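Local atomic coordinates of prephenate dehydratase (Arthrobacter aurescens, PDB entry 3MWB), a protein that binds phenylalanine at its ACT domain and probably catalyses the conversion of prephenate to phenylpyruvate in L-phenylalanine biosynthesis. Residues Arg81-Ala86 against Leu186-Gly191; Val88-Val93 against Ala180-Ile185; Cys118-Asp123 against Ile174-Asp179; Gly191-Arg196 against His254-Arg259; Thr203-Leu208 against Ala273-Gly278. One frame throughout, in Å; residues are numbered along the deposited sequence.

Interaction 1. Residues Arg81-Ala86 against Leu186-Gly191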
# COMPACT_ATOMS: atom_id res chain seq x y z
N ARG A 81 -0.56 -31.18 6.81
CA ARG A 81 0.09 -30.70 5.59
C ARG A 81 -0.52 -31.29 4.33
O ARG A 81 -0.69 -32.49 4.22
CB ARG A 81 1.59 -31.02 5.58
CG ARG A 81 2.36 -30.50 6.79
CD ARG A 81 2.52 -28.97 6.77
NE ARG A 81 3.24 -28.53 7.97
CZ ARG A 81 4.56 -28.61 8.12
NH1 ARG A 81 5.31 -29.10 7.14
NH2 ARG A 81 5.13 -28.20 9.25
N ILE A 82 -0.80 -30.43 3.36
CA ILE A 82 -1.10 -30.89 2.02
C ILE A 82 0.19 -31.41 1.37
O ILE A 82 1.17 -30.68 1.26
CB ILE A 82 -1.67 -29.73 1.17
CG1 ILE A 82 -2.99 -29.25 1.78
CG2 ILE A 82 -1.86 -30.19 -0.30
CD1 ILE A 82 -3.49 -27.85 1.27
N ILE A 83 0.18 -32.67 0.95
CA ILE A 83 1.34 -33.26 0.28
C ILE A 83 1.14 -33.43 -1.24
O ILE A 83 2.09 -33.67 -1.98
CB ILE A 83 1.70 -34.61 0.92
CG1 ILE A 83 0.58 -35.64 0.69
CG2 ILE A 83 1.94 -34.43 2.42
CD1 ILE A 83 0.91 -37.07 1.29
N ARG A 84 -0.11 -33.32 -1.69
CA ARG A 84 -0.48 -33.51 -3.09
C ARG A 84 -1.79 -32.83 -3.37
O ARG A 84 -2.67 -32.78 -2.51
CB ARG A 84 -0.62 -34.97 -3.44
CG ARG A 84 -0.99 -35.23 -4.91
CD ARG A 84 -1.20 -36.71 -5.17
NE ARG A 84 0.06 -37.42 -5.11
CZ ARG A 84 0.85 -37.65 -6.15
NH1 ARG A 84 0.50 -37.22 -7.36
NH2 ARG A 84 1.98 -38.31 -5.99
N GLU A 85 -1.93 -32.31 -4.59
CA GLU A 85 -3.21 -31.82 -5.04
C GLU A 85 -3.56 -32.59 -6.32
O GLU A 85 -2.67 -33.07 -7.01
CB GLU A 85 -3.17 -30.30 -5.23
CG GLU A 85 -2.33 -29.80 -6.39
CD GLU A 85 -2.70 -28.37 -6.82
OE1 GLU A 85 -3.50 -27.70 -6.13
OE2 GLU A 85 -2.17 -27.91 -7.84
N ALA A 86 -4.85 -32.73 -6.58
CA ALA A 86 -5.34 -33.36 -7.82
C ALA A 86 -6.44 -32.53 -8.46
O ALA A 86 -7.31 -31.97 -7.77
CB ALA A 86 -5.84 -34.74 -7.53
N LEU A 186 -4.56 -33.93 -0.70
CA LEU A 186 -4.19 -35.10 0.10
C LEU A 186 -3.43 -34.57 1.31
O LEU A 186 -2.41 -33.93 1.17
CB LEU A 186 -3.31 -36.05 -0.71
CG LEU A 186 -2.97 -37.44 -0.14
CD1 LEU A 186 -4.21 -38.33 -0.02
CD2 LEU A 186 -1.92 -38.11 -1.05
N VAL A 187 -3.94 -34.85 2.49
CA VAL A 187 -3.45 -34.19 3.69
C VAL A 187 -2.85 -35.19 4.68
O VAL A 187 -3.48 -36.17 5.00
CB VAL A 187 -4.61 -33.42 4.35
CG1 VAL A 187 -4.11 -32.68 5.55
CG2 VAL A 187 -5.23 -32.44 3.32
N SER A 188 -1.64 -34.92 5.18
CA SER A 188 -1.00 -35.80 6.16
C SER A 188 -0.62 -35.03 7.41
O SER A 188 -0.78 -33.80 7.47
CB SER A 188 0.24 -36.45 5.56
OG SER A 188 -0.07 -37.17 4.39
N ARG A 189 -0.10 -35.74 8.41
CA ARG A 189 0.55 -35.10 9.56
C ARG A 189 1.85 -34.45 9.05
O ARG A 189 2.38 -34.87 8.03
CB ARG A 189 0.88 -36.15 10.65
CG ARG A 189 -0.35 -36.82 11.29
CD ARG A 189 0.02 -37.81 12.41
NE ARG A 189 0.85 -38.95 11.98
CZ ARG A 189 0.42 -40.00 11.27
NH1 ARG A 189 -0.85 -40.12 10.88
NH2 ARG A 189 1.28 -40.95 10.94
N PRO A 190 2.37 -33.42 9.77
CA PRO A 190 3.61 -32.75 9.34
C PRO A 190 4.79 -33.70 9.37
O PRO A 190 4.89 -34.51 10.28
CB PRO A 190 3.83 -31.66 10.41
CG PRO A 190 2.56 -31.51 11.11
CD PRO A 190 1.85 -32.83 11.02
N GLY A 191 5.64 -33.61 8.36
CA GLY A 191 6.91 -34.35 8.33
C GLY A 191 7.87 -33.48 7.53
O GLY A 191 7.86 -32.26 7.69
O HOH W 1 8.11 -29.00 7.51
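Arg81 and Ser188 form an antiparallel hydrogen-bonded pair: Arg81 N reaches Ser188 O at 2.7 Å, and Ser188 N returns to Arg81 O at 2.8 Å. They join strands 81-89 and 181-188 of a mixed sheet of the periplasmic-binding-protein-like dehydratase fold; 181-188 also pairs with strand 54-60. At a beta bulge, Ile83 and Arg84 both lie opposite Leu186, with Ile83 N donating to Leu186 O and Leu186 N to Arg84 O, each bond 2.9 Å long. The bulge turns Ile83 out of the normal alternation. Its CG1 lies between the backbone N and the carbonyl carbon (chi1 66°), and CD1, carried on in line by chi2, comes within 3.8 Å of Leu186 CD2. The face opposite Arg81, Ser188 and Leu186 carries Ile82 and Val187, a non-hydrogen-bonded pair meeting more loosely, Ile82 CG1 4.2 Å from Val187 CG2. Beyond the ladder, Arg81 bends at chi2 and runs at about a right angle to Pro190, whose CB lies over one face of the guanidinium, off toward its rim. Ile309 of a second subunit also packs on Arg81. In the plane of that guanidinium, a water accepts from Arg81 NH1 at 2.8 Å and donates to Gly191 O.

Interaction 2. Residues Val88-Val93 against Ala180-Ile185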
# COMPACT_ATOMS: atom_id res chain seq x y z
N VAL A 88 -9.26 -33.31 -11.03
CA VAL A 88 -9.91 -34.44 -11.69
C VAL A 88 -11.10 -34.02 -12.54
O VAL A 88 -12.09 -33.55 -11.99
CB VAL A 88 -10.38 -35.50 -10.65
CG1 VAL A 88 -11.03 -36.71 -11.35
CG2 VAL A 88 -9.21 -35.95 -9.75
N PRO A 89 -11.01 -34.20 -13.88
CA PRO A 89 -12.12 -33.94 -14.83
C PRO A 89 -13.41 -34.68 -14.43
O PRO A 89 -13.37 -35.86 -14.04
CB PRO A 89 -11.58 -34.47 -16.17
CG PRO A 89 -10.09 -34.31 -16.05
CD PRO A 89 -9.78 -34.60 -14.59
N ILE A 90 -14.53 -33.96 -14.48
CA ILE A 90 -15.81 -34.49 -14.05
C ILE A 90 -16.56 -34.99 -15.28
O ILE A 90 -16.75 -34.24 -16.24
CB ILE A 90 -16.66 -33.42 -13.31
CG1 ILE A 90 -15.95 -32.93 -12.04
CG2 ILE A 90 -18.05 -33.97 -12.97
CD1 ILE A 90 -16.47 -31.59 -11.51
N THR A 91 -16.98 -36.25 -15.24
CA THR A 91 -17.77 -36.87 -16.29
C THR A 91 -18.99 -37.50 -15.62
O THR A 91 -18.86 -38.23 -14.64
CB THR A 91 -16.93 -37.95 -17.00
OG1 THR A 91 -15.82 -37.33 -17.64
CG2 THR A 91 -17.75 -38.70 -18.05
N PHE A 92 -20.18 -37.21 -16.13
CA PHE A 92 -21.39 -37.75 -15.51
C PHE A 92 -22.00 -38.85 -16.39
O PHE A 92 -22.07 -38.71 -17.60
CB PHE A 92 -22.43 -36.66 -15.30
CG PHE A 92 -22.07 -35.65 -14.26
CD1 PHE A 92 -22.13 -35.98 -12.90
CD2 PHE A 92 -21.72 -34.36 -14.63
CE1 PHE A 92 -21.81 -35.02 -11.92
CE2 PHE A 92 -21.42 -33.39 -13.64
CZ PHE A 92 -21.46 -33.73 -12.30
N VAL A 93 -22.44 -39.93 -15.76
CA VAL A 93 -23.21 -40.95 -16.44
C VAL A 93 -24.62 -41.03 -15.84
O VAL A 93 -24.82 -40.77 -14.64
CB VAL A 93 -22.54 -42.35 -16.42
CG1 VAL A 93 -21.19 -42.31 -17.16
CG2 VAL A 93 -22.36 -42.87 -15.02
N ALA A 180 -15.22 -28.89 -16.59
CA ALA A 180 -15.51 -29.14 -15.18
C ALA A 180 -14.45 -30.04 -14.54
O ALA A 180 -14.16 -31.14 -15.04
CB ALA A 180 -16.88 -29.79 -15.03
N VAL A 181 -13.89 -29.58 -13.42
CA VAL A 181 -12.91 -30.37 -12.66
C VAL A 181 -13.12 -30.12 -11.19
O VAL A 181 -13.56 -29.04 -10.81
CB VAL A 181 -11.44 -30.01 -13.00
CG1 VAL A 181 -11.11 -30.34 -14.48
CG2 VAL A 181 -11.15 -28.53 -12.69
N THR A 182 -12.82 -31.13 -10.38
CA THR A 182 -12.80 -30.96 -8.93
C THR A 182 -11.35 -30.91 -8.46
O THR A 182 -10.51 -31.69 -8.91
CB THR A 182 -13.56 -32.11 -8.22
OG1 THR A 182 -14.90 -32.15 -8.70
CG2 THR A 182 -13.57 -31.93 -6.67
N ARG A 183 -11.06 -29.98 -7.57
CA ARG A 183 -9.75 -29.91 -6.97
C ARG A 183 -9.83 -30.64 -5.63
O ARG A 183 -10.74 -30.39 -4.82
CB ARG A 183 -9.32 -28.47 -6.79
CG ARG A 183 -7.81 -28.30 -6.61
CD ARG A 183 -7.42 -26.84 -6.50
NE ARG A 183 -6.19 -26.82 -5.73
CZ ARG A 183 -6.03 -26.27 -4.54
NH1 ARG A 183 -6.99 -25.55 -3.96
NH2 ARG A 183 -4.87 -26.38 -3.96
N PHE A 184 -8.90 -31.57 -5.44
CA PHE A 184 -8.77 -32.31 -4.20
C PHE A 184 -7.40 -32.03 -3.57
O PHE A 184 -6.46 -31.65 -4.27
CB PHE A 184 -8.88 -33.83 -4.46
CG PHE A 184 -10.21 -34.27 -5.02
CD1 PHE A 184 -10.44 -34.27 -6.41
CD2 PHE A 184 -11.22 -34.73 -4.17
CE1 PHE A 184 -11.65 -34.71 -6.95
CE2 PHE A 184 -12.45 -35.17 -4.68
CZ PHE A 184 -12.67 -35.16 -6.08
N ILE A 185 -7.29 -32.27 -2.27
CA ILE A 185 -6.01 -32.22 -1.58
C ILE A 185 -5.80 -33.49 -0.76
O ILE A 185 -6.75 -34.08 -0.24
CB ILE A 185 -5.83 -30.93 -0.69
CG1 ILE A 185 -7.02 -30.74 0.25
CG2 ILE A 185 -5.58 -29.71 -1.57
CD1 ILE A 185 -6.85 -29.66 1.31
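Ile90 and Thr182 meet at the tight end of this contact, where Ile90 CD1 comes 3.3 Å from Thr182 OG1, the two side chains running at about a right angle. The hydroxyl has its polar partner in Asn61 O, so the methyl merely lies against it. CG1 of Ile90 is anti to the carbonyl carbon (chi1 -61°), and chi2, near 162°, extends CD1 beyond it, 4.0 Å from Ala180 CB. An alanine in place of Ile90 would probably leave a gap beside Thr182 OG1 and Val181, where CG1 and CD1 now lie. On the same side, Val88 CG2 sits 3.9 Å from Phe184 CE1, and helix 18-23 covers both residues. The segments belong to the two chain crossings between the lobes of a type II periplasmic-binding-protein-like fold: 88-93 leads out of one sheet toward strand 93-96, and 180-185 brings the chain back. Val88 N donates to Thr182 O at 2.9 Å, Thr182 N to Val88 O and Ile90 N to Ala180 O. The other side is looser and more exposed: the side chains of Pro89 and Val181 come no closer than 4.4 Å (CG to CG1), although Val181 CG1 lies 3.8 Å from Pro89 CA.

Interaction 3. Residues Cys118-Asp123 against Ile174-Asp179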
# COMPACT_ATOMS: atom_id res chain seq x y z
N CYS A 118 -26.20 -30.97 -15.01
CA CYS A 118 -26.67 -31.87 -16.06
C CYS A 118 -27.99 -31.40 -16.68
O CYS A 118 -28.64 -32.16 -17.40
CB CYS A 118 -26.81 -33.30 -15.53
SG CYS A 118 -25.22 -34.05 -15.15
N ARG A 119 -28.34 -30.15 -16.40
CA ARG A 119 -29.58 -29.56 -16.89
C ARG A 119 -29.83 -29.67 -18.38
O ARG A 119 -30.94 -29.99 -18.80
CB ARG A 119 -29.68 -28.09 -16.45
CG ARG A 119 -29.80 -27.92 -14.92
CD ARG A 119 -30.88 -28.86 -14.35
NE ARG A 119 -32.15 -28.66 -15.04
CZ ARG A 119 -32.99 -27.66 -14.78
NH1 ARG A 119 -32.73 -26.78 -13.82
NH2 ARG A 119 -34.12 -27.55 -15.48
N LEU A 120 -28.80 -29.40 -19.19
CA LEU A 120 -28.97 -29.28 -20.64
C LEU A 120 -29.46 -30.59 -21.25
O LEU A 120 -30.49 -30.63 -21.93
CB LEU A 120 -27.68 -28.84 -21.33
CG LEU A 120 -27.23 -27.40 -21.14
CD1 LEU A 120 -25.78 -27.22 -21.60
CD2 LEU A 120 -28.18 -26.42 -21.84
N TRP A 121 -28.72 -31.66 -20.97
CA TRP A 121 -29.05 -32.99 -21.42
C TRP A 121 -30.40 -33.47 -20.86
O TRP A 121 -31.25 -33.94 -21.60
CB TRP A 121 -27.94 -33.96 -21.02
CG TRP A 121 -28.02 -35.26 -21.70
CD1 TRP A 121 -27.38 -35.63 -22.84
CD2 TRP A 121 -28.82 -36.38 -21.31
NE1 TRP A 121 -27.71 -36.92 -23.17
CE2 TRP A 121 -28.60 -37.40 -22.25
CE3 TRP A 121 -29.70 -36.62 -20.24
CZ2 TRP A 121 -29.22 -38.64 -22.16
CZ3 TRP A 121 -30.32 -37.85 -20.16
CH2 TRP A 121 -30.08 -38.85 -21.11
N VAL A 122 -30.59 -33.33 -19.55
CA VAL A 122 -31.85 -33.77 -18.94
C VAL A 122 -33.08 -33.05 -19.51
O VAL A 122 -34.03 -33.70 -19.91
CB VAL A 122 -31.81 -33.72 -17.38
CG1 VAL A 122 -33.21 -33.88 -16.79
CG2 VAL A 122 -30.88 -34.80 -16.83
N ASP A 123 -33.05 -31.71 -19.57
CA ASP A 123 -34.18 -30.94 -20.14
C ASP A 123 -34.50 -31.37 -21.58
O ASP A 123 -35.66 -31.38 -22.00
CB ASP A 123 -33.90 -29.44 -20.17
CG ASP A 123 -33.88 -28.81 -18.80
OD1 ASP A 123 -34.21 -29.47 -17.79
OD2 ASP A 123 -33.51 -27.62 -18.74
N ILE A 174 -22.89 -36.58 -19.71
CA ILE A 174 -24.09 -35.76 -19.84
C ILE A 174 -24.01 -34.38 -19.16
O ILE A 174 -25.02 -33.68 -19.04
CB ILE A 174 -25.34 -36.53 -19.35
CG1 ILE A 174 -25.15 -37.02 -17.89
CG2 ILE A 174 -25.59 -37.71 -20.26
CD1 ILE A 174 -26.46 -37.48 -17.22
N GLY A 175 -22.81 -34.00 -18.72
CA GLY A 175 -22.60 -32.71 -18.05
C GLY A 175 -22.60 -31.50 -18.97
O GLY A 175 -22.26 -31.60 -20.16
N ASP A 176 -22.96 -30.35 -18.40
CA ASP A 176 -23.08 -29.05 -19.07
C ASP A 176 -21.72 -28.40 -19.39
O ASP A 176 -21.61 -27.58 -20.31
CB ASP A 176 -23.87 -28.06 -18.16
CG ASP A 176 -25.36 -28.44 -17.96
OD1 ASP A 176 -25.94 -29.24 -18.73
OD2 ASP A 176 -25.97 -27.92 -16.99
N ASN A 177 -20.70 -28.72 -18.59
CA ASN A 177 -19.42 -28.00 -18.66
C ASN A 177 -18.26 -28.91 -19.04
O ASN A 177 -17.87 -29.78 -18.25
CB ASN A 177 -19.15 -27.23 -17.34
CG ASN A 177 -17.74 -26.58 -17.27
OD1 ASN A 177 -17.06 -26.35 -18.28
ND2 ASN A 177 -17.29 -26.29 -16.04
N PRO A 178 -17.67 -28.68 -20.24
CA PRO A 178 -16.56 -29.49 -20.75
C PRO A 178 -15.32 -29.42 -19.86
O PRO A 178 -14.60 -30.42 -19.75
CB PRO A 178 -16.27 -28.87 -22.12
CG PRO A 178 -16.79 -27.46 -22.04
CD PRO A 178 -18.01 -27.58 -21.16
N ASP A 179 -15.10 -28.26 -19.25
CA ASP A 179 -13.90 -28.00 -18.45
C ASP A 179 -14.10 -28.28 -16.96
O ASP A 179 -13.23 -27.95 -16.15
CB ASP A 179 -13.48 -26.54 -18.62
CG ASP A 179 -13.10 -26.19 -20.05
OD1 ASP A 179 -13.20 -27.05 -20.96
OD2 ASP A 179 -12.71 -25.03 -20.27
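A carboxylate-to-helix contact, in which Asp176 faces the first turn of helix 119-125, is combined here with Ile174 packing on Trp121; it ties the loop before strand 181-188 to the dehydratase lobe containing strand 93-96. Leu120 N donates to Asp176 OD1 at 2.9 Å, met on the syn side and 19° out of the carboxylate plane. The other oxygen, OD2, takes only a weak, strongly bent bond from Arg119 N at 3.3 Å. Leu120 CB also touches OD1, at 3.2 Å. An alanine in place of Asp176 would probably leave Leu120 N without this acceptor and the helix start less firmly held to the loop. Deeper in, Trp121 CG is anti to its backbone N (chi1 -166°), and the indole offers one face to Ile174. This is a CH-pi contact, with CG2 3.5 Å from the centroid of the five-membered ring. Cys118 SG lies 4.0 Å from Ile174 CG1. The negative carboxylate beside the amino end of the helix would probably be favoured by the helix dipole, which may help keep it ionised.

Interaction 4. Residues Gly191-Arg196 against His254-Arg259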
# COMPACT_ATOMS: atom_id res chain seq x y z
N GLY A 191 5.64 -33.61 8.36
CA GLY A 191 6.91 -34.35 8.33
C GLY A 191 7.87 -33.48 7.53
O GLY A 191 7.86 -32.26 7.69
N ALA A 192 8.65 -34.08 6.64
CA ALA A 192 9.56 -33.28 5.82
C ALA A 192 8.81 -32.54 4.72
O ALA A 192 7.82 -33.03 4.21
CB ALA A 192 10.64 -34.19 5.20
N LEU A 193 9.32 -31.37 4.34
CA LEU A 193 8.90 -30.72 3.09
C LEU A 193 9.29 -31.58 1.90
O LEU A 193 10.40 -32.08 1.84
CB LEU A 193 9.58 -29.36 2.91
CG LEU A 193 9.02 -28.10 3.56
CD1 LEU A 193 9.89 -26.91 3.16
CD2 LEU A 193 7.57 -27.86 3.17
N PRO A 194 8.39 -31.74 0.93
CA PRO A 194 8.87 -32.48 -0.23
C PRO A 194 9.85 -31.61 -1.03
O PRO A 194 9.88 -30.38 -0.83
CB PRO A 194 7.60 -32.72 -1.03
CG PRO A 194 6.79 -31.54 -0.76
CD PRO A 194 7.05 -31.17 0.70
N GLU A 195 10.62 -32.22 -1.91
CA GLU A 195 11.58 -31.50 -2.72
C GLU A 195 10.88 -30.48 -3.62
O GLU A 195 9.84 -30.78 -4.20
CB GLU A 195 12.43 -32.48 -3.53
CG GLU A 195 13.35 -31.83 -4.55
CD GLU A 195 14.51 -32.71 -4.92
OE1 GLU A 195 14.52 -33.26 -6.05
OE2 GLU A 195 15.42 -32.86 -4.07
N ARG A 196 11.42 -29.26 -3.68
CA ARG A 196 10.83 -28.24 -4.57
C ARG A 196 11.02 -28.62 -6.04
O ARG A 196 11.92 -29.38 -6.36
CB ARG A 196 11.42 -26.85 -4.30
CG ARG A 196 12.85 -26.65 -4.76
CD ARG A 196 13.45 -25.48 -4.01
NE ARG A 196 14.82 -25.19 -4.40
CZ ARG A 196 15.56 -24.23 -3.83
NH1 ARG A 196 15.05 -23.49 -2.85
NH2 ARG A 196 16.80 -24.02 -4.25
N HIS A 254 7.47 -22.46 -3.26
CA HIS A 254 7.81 -23.48 -2.28
C HIS A 254 8.41 -22.77 -1.07
O HIS A 254 9.13 -21.79 -1.22
CB HIS A 254 8.84 -24.39 -2.90
CG HIS A 254 9.19 -25.57 -2.05
ND1 HIS A 254 8.64 -26.81 -2.23
CD2 HIS A 254 10.09 -25.70 -1.04
CE1 HIS A 254 9.17 -27.66 -1.37
NE2 HIS A 254 10.05 -27.01 -0.64
N ALA A 255 8.11 -23.28 0.13
CA ALA A 255 8.56 -22.65 1.39
C ALA A 255 10.07 -22.33 1.41
O ALA A 255 10.48 -21.35 2.04
CB ALA A 255 8.18 -23.51 2.58
N THR A 256 10.89 -23.16 0.75
CA THR A 256 12.35 -22.93 0.69
C THR A 256 12.81 -21.80 -0.25
O THR A 256 13.88 -21.24 -0.04
CB THR A 256 13.13 -24.19 0.33
OG1 THR A 256 12.85 -24.57 -1.01
CG2 THR A 256 12.78 -25.30 1.30
N ASP A 257 12.03 -21.50 -1.28
CA ASP A 257 12.29 -20.32 -2.10
C ASP A 257 12.44 -19.11 -1.18
O ASP A 257 11.60 -18.91 -0.29
CB ASP A 257 11.15 -20.06 -3.06
CG ASP A 257 10.92 -21.22 -4.02
OD1 ASP A 257 11.89 -21.92 -4.38
OD2 ASP A 257 9.77 -21.44 -4.41
N SER A 258 13.48 -18.32 -1.39
CA SER A 258 13.81 -17.24 -0.45
C SER A 258 12.65 -16.24 -0.30
O SER A 258 12.39 -15.78 0.81
CB SER A 258 15.09 -16.52 -0.87
OG SER A 258 16.20 -17.40 -0.87
N ARG A 259 11.96 -15.93 -1.41
CA ARG A 259 10.88 -14.95 -1.35
C ARG A 259 9.69 -15.50 -0.56
O ARG A 259 8.95 -14.74 0.04
CB ARG A 259 10.42 -14.51 -2.76
CG ARG A 259 9.83 -15.66 -3.58
CD ARG A 259 9.67 -15.30 -5.08
NE ARG A 259 9.02 -16.42 -5.79
CZ ARG A 259 9.64 -17.54 -6.17
NH1 ARG A 259 10.94 -17.71 -5.97
NH2 ARG A 259 8.95 -18.50 -6.80
O HOH W 2 16.15 -21.46 -1.27
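Arg196 meets the turn at His254-Asp257 through both its aliphatic and its charged parts. That turn is type I and leads from strand 245-252 into helix 258-270 of the ACT domain, while 191-196 belongs to the linker arriving from the dehydratase part. A CH-pi contact is made by Arg196 CB, which stands above the centre of the imidazole, 3.5 Å from the centroid of the His254 ring. Among apolar contacts, Leu193 CD1 does most of the touching, 3.8 Å from both Ala255 CB and Thr256 CG2. Ile309 and Leu310 of a second subunit pack on this cluster. The polar contacts gather at the other end of the arginine, whose chain is extended from CG to NE. NH1 donates to Thr256 OG1 at 3.1 Å, the oxygen lying 23° out of the guanidinium plane. Asp257 OD1 forms a long salt bridge of charges alone, 3.8 Å from Arg196 NH1, with no N-H aimed at it. The other carboxylate oxygen, OD2, accepts from His254 N at 2.8 Å and so braces the turn internally. A water in the guanidinium plane accepts from Arg196 NH1 and donates to Thr256 O at 2.6 Å.

Interaction 5. Residues Thr203-Leu208 against Ala273-Gly278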
# COMPACT_ATOMS: atom_id res chain seq x y z
N THR A 203 0.40 -23.37 0.78
CA THR A 203 -0.87 -23.03 1.41
C THR A 203 -0.66 -22.62 2.88
O THR A 203 0.11 -23.26 3.62
CB THR A 203 -1.91 -24.21 1.32
OG1 THR A 203 -2.10 -24.59 -0.05
CG2 THR A 203 -3.28 -23.82 1.90
N VAL A 204 -1.36 -21.57 3.29
CA VAL A 204 -1.35 -21.09 4.66
C VAL A 204 -2.75 -20.69 5.13
O VAL A 204 -3.62 -20.36 4.33
CB VAL A 204 -0.42 -19.87 4.87
CG1 VAL A 204 1.01 -20.26 4.73
CG2 VAL A 204 -0.79 -18.69 3.91
N VAL A 205 -2.94 -20.70 6.45
CA VAL A 205 -4.16 -20.16 7.02
C VAL A 205 -3.75 -19.06 7.97
O VAL A 205 -2.97 -19.32 8.90
CB VAL A 205 -4.99 -21.25 7.77
CG1 VAL A 205 -6.13 -20.57 8.61
CG2 VAL A 205 -5.55 -22.27 6.78
N VAL A 206 -4.23 -17.85 7.72
CA VAL A 206 -3.80 -16.67 8.50
C VAL A 206 -4.98 -16.10 9.29
O VAL A 206 -5.94 -15.58 8.70
CB VAL A 206 -3.15 -15.56 7.60
CG1 VAL A 206 -2.54 -14.44 8.46
CG2 VAL A 206 -2.11 -16.19 6.63
N PRO A 207 -4.91 -16.21 10.63
CA PRO A 207 -5.89 -15.61 11.51
C PRO A 207 -5.75 -14.09 11.47
O PRO A 207 -4.63 -13.56 11.49
CB PRO A 207 -5.50 -16.14 12.90
CG PRO A 207 -4.68 -17.36 12.63
CD PRO A 207 -3.94 -17.05 11.36
N LEU A 208 -6.87 -13.39 11.39
CA LEU A 208 -6.87 -11.95 11.50
C LEU A 208 -6.76 -11.52 12.96
O LEU A 208 -7.61 -11.88 13.78
CB LEU A 208 -8.15 -11.40 10.86
CG LEU A 208 -8.31 -9.89 10.72
CD1 LEU A 208 -7.28 -9.31 9.75
CD2 LEU A 208 -9.70 -9.59 10.25
N ALA A 273 -0.14 -16.85 15.13
CA ALA A 273 -0.86 -18.11 15.05
C ALA A 273 -1.09 -18.61 13.61
O ALA A 273 -1.89 -19.52 13.41
CB ALA A 273 -2.20 -18.05 15.83
N THR A 274 -0.39 -18.04 12.63
CA THR A 274 -0.45 -18.53 11.24
C THR A 274 -0.14 -20.03 11.16
O THR A 274 0.78 -20.52 11.83
CB THR A 274 0.48 -17.71 10.30
OG1 THR A 274 -0.04 -16.38 10.17
CG2 THR A 274 0.59 -18.31 8.92
N ARG A 275 -0.94 -20.76 10.38
CA ARG A 275 -0.73 -22.18 10.20
C ARG A 275 -0.10 -22.40 8.84
O ARG A 275 -0.56 -21.85 7.82
CB ARG A 275 -2.05 -22.94 10.28
CG ARG A 275 -2.77 -22.82 11.61
CD ARG A 275 -4.17 -23.38 11.51
NE ARG A 275 -4.20 -24.84 11.36
CZ ARG A 275 -4.28 -25.71 12.37
NH1 ARG A 275 -4.33 -25.28 13.62
NH2 ARG A 275 -4.32 -27.01 12.13
N PHE A 276 0.95 -23.21 8.83
CA PHE A 276 1.56 -23.62 7.58
C PHE A 276 0.94 -24.93 7.11
O PHE A 276 0.97 -25.94 7.84
CB PHE A 276 3.08 -23.72 7.72
CG PHE A 276 3.78 -24.17 6.46
CD1 PHE A 276 3.98 -23.28 5.39
CD2 PHE A 276 4.24 -25.48 6.34
CE1 PHE A 276 4.62 -23.68 4.24
CE2 PHE A 276 4.89 -25.89 5.18
CZ PHE A 276 5.08 -24.99 4.13
N LEU A 277 0.37 -24.91 5.89
CA LEU A 277 -0.34 -26.08 5.32
C LEU A 277 0.41 -26.79 4.17
O LEU A 277 -0.16 -27.57 3.40
CB LEU A 277 -1.75 -25.66 4.88
CG LEU A 277 -2.91 -25.68 5.89
CD1 LEU A 277 -3.16 -27.11 6.35
CD2 LEU A 277 -2.64 -24.80 7.08
N GLY A 278 1.69 -26.54 4.06
CA GLY A 278 2.50 -27.33 3.15
C GLY A 278 2.84 -26.63 1.86
O GLY A 278 2.16 -25.67 1.43
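Val205 and Arg275 exchange two backbone bonds, Arg275 N to Val205 O at 2.9 Å and Val205 N to Arg275 O at 3.0 Å. They pair the first and last strands of the ACT domain's beta-alpha-beta-beta-alpha-beta fold, 200-207 and 275-281. At the far end, Leu277 and Gly278 together face Thr203 in a beta bulge: Leu277 N donates to Thr203 O, and Thr203 N to Gly278 O. Leu277 CD2 reaches Val205 CG2 at 3.9 Å, and its CB lies 3.8 Å from Thr203 CG2. Val206 and Thr274 lie side by side and point the same way, the nearest atoms being CG1 and OG1 at 3.6 Å. Further out, other parts of the chain fix the polar ends. Thr203 OG1 is hydrogen-bonded to Tyr280 OH and Asp250 OD1, Thr274 OG1 to Ser271 O, and the guanidinium of Arg275 to Gly77 O, with weak bonds to Gln78 O and Ile74 O. Val204 and Phe276 share the face covered by helix 258-270, and Ile309 of a second subunit packs on Phe276. With a positive phi of 103° at Gly278, a beta carbon would be jammed against the preceding carbonyl; Gly278 N lies 3.4 Å above the Phe276 ring, toward its rim.

How the interactions relate
Interactions 1 and 2 lie on the same strand pair, 81-89 with 181-188, their centres 19 Å apart, joined by the salt bridge Glu85 OE1 to Arg183 NE at 2.9 Å. Interaction 2 touches interaction 3 through Phe92, whose O probably accepts from Ile174 N at 3.1 Å. In the other direction, Ile82 N probably bonds to Leu277 O at 2.9 Å, coupling the dehydratase sheet of interaction 1 to the ACT sheet of interaction 5. Phe276 also meets Leu193 and Ala255 of interaction 4. Interactions 3 and 4 mark the extremes, their centres 41 Å apart. Val206 of interaction 5 has its side chain about 10 Å from a bound phenylalanine, which touches Leu208.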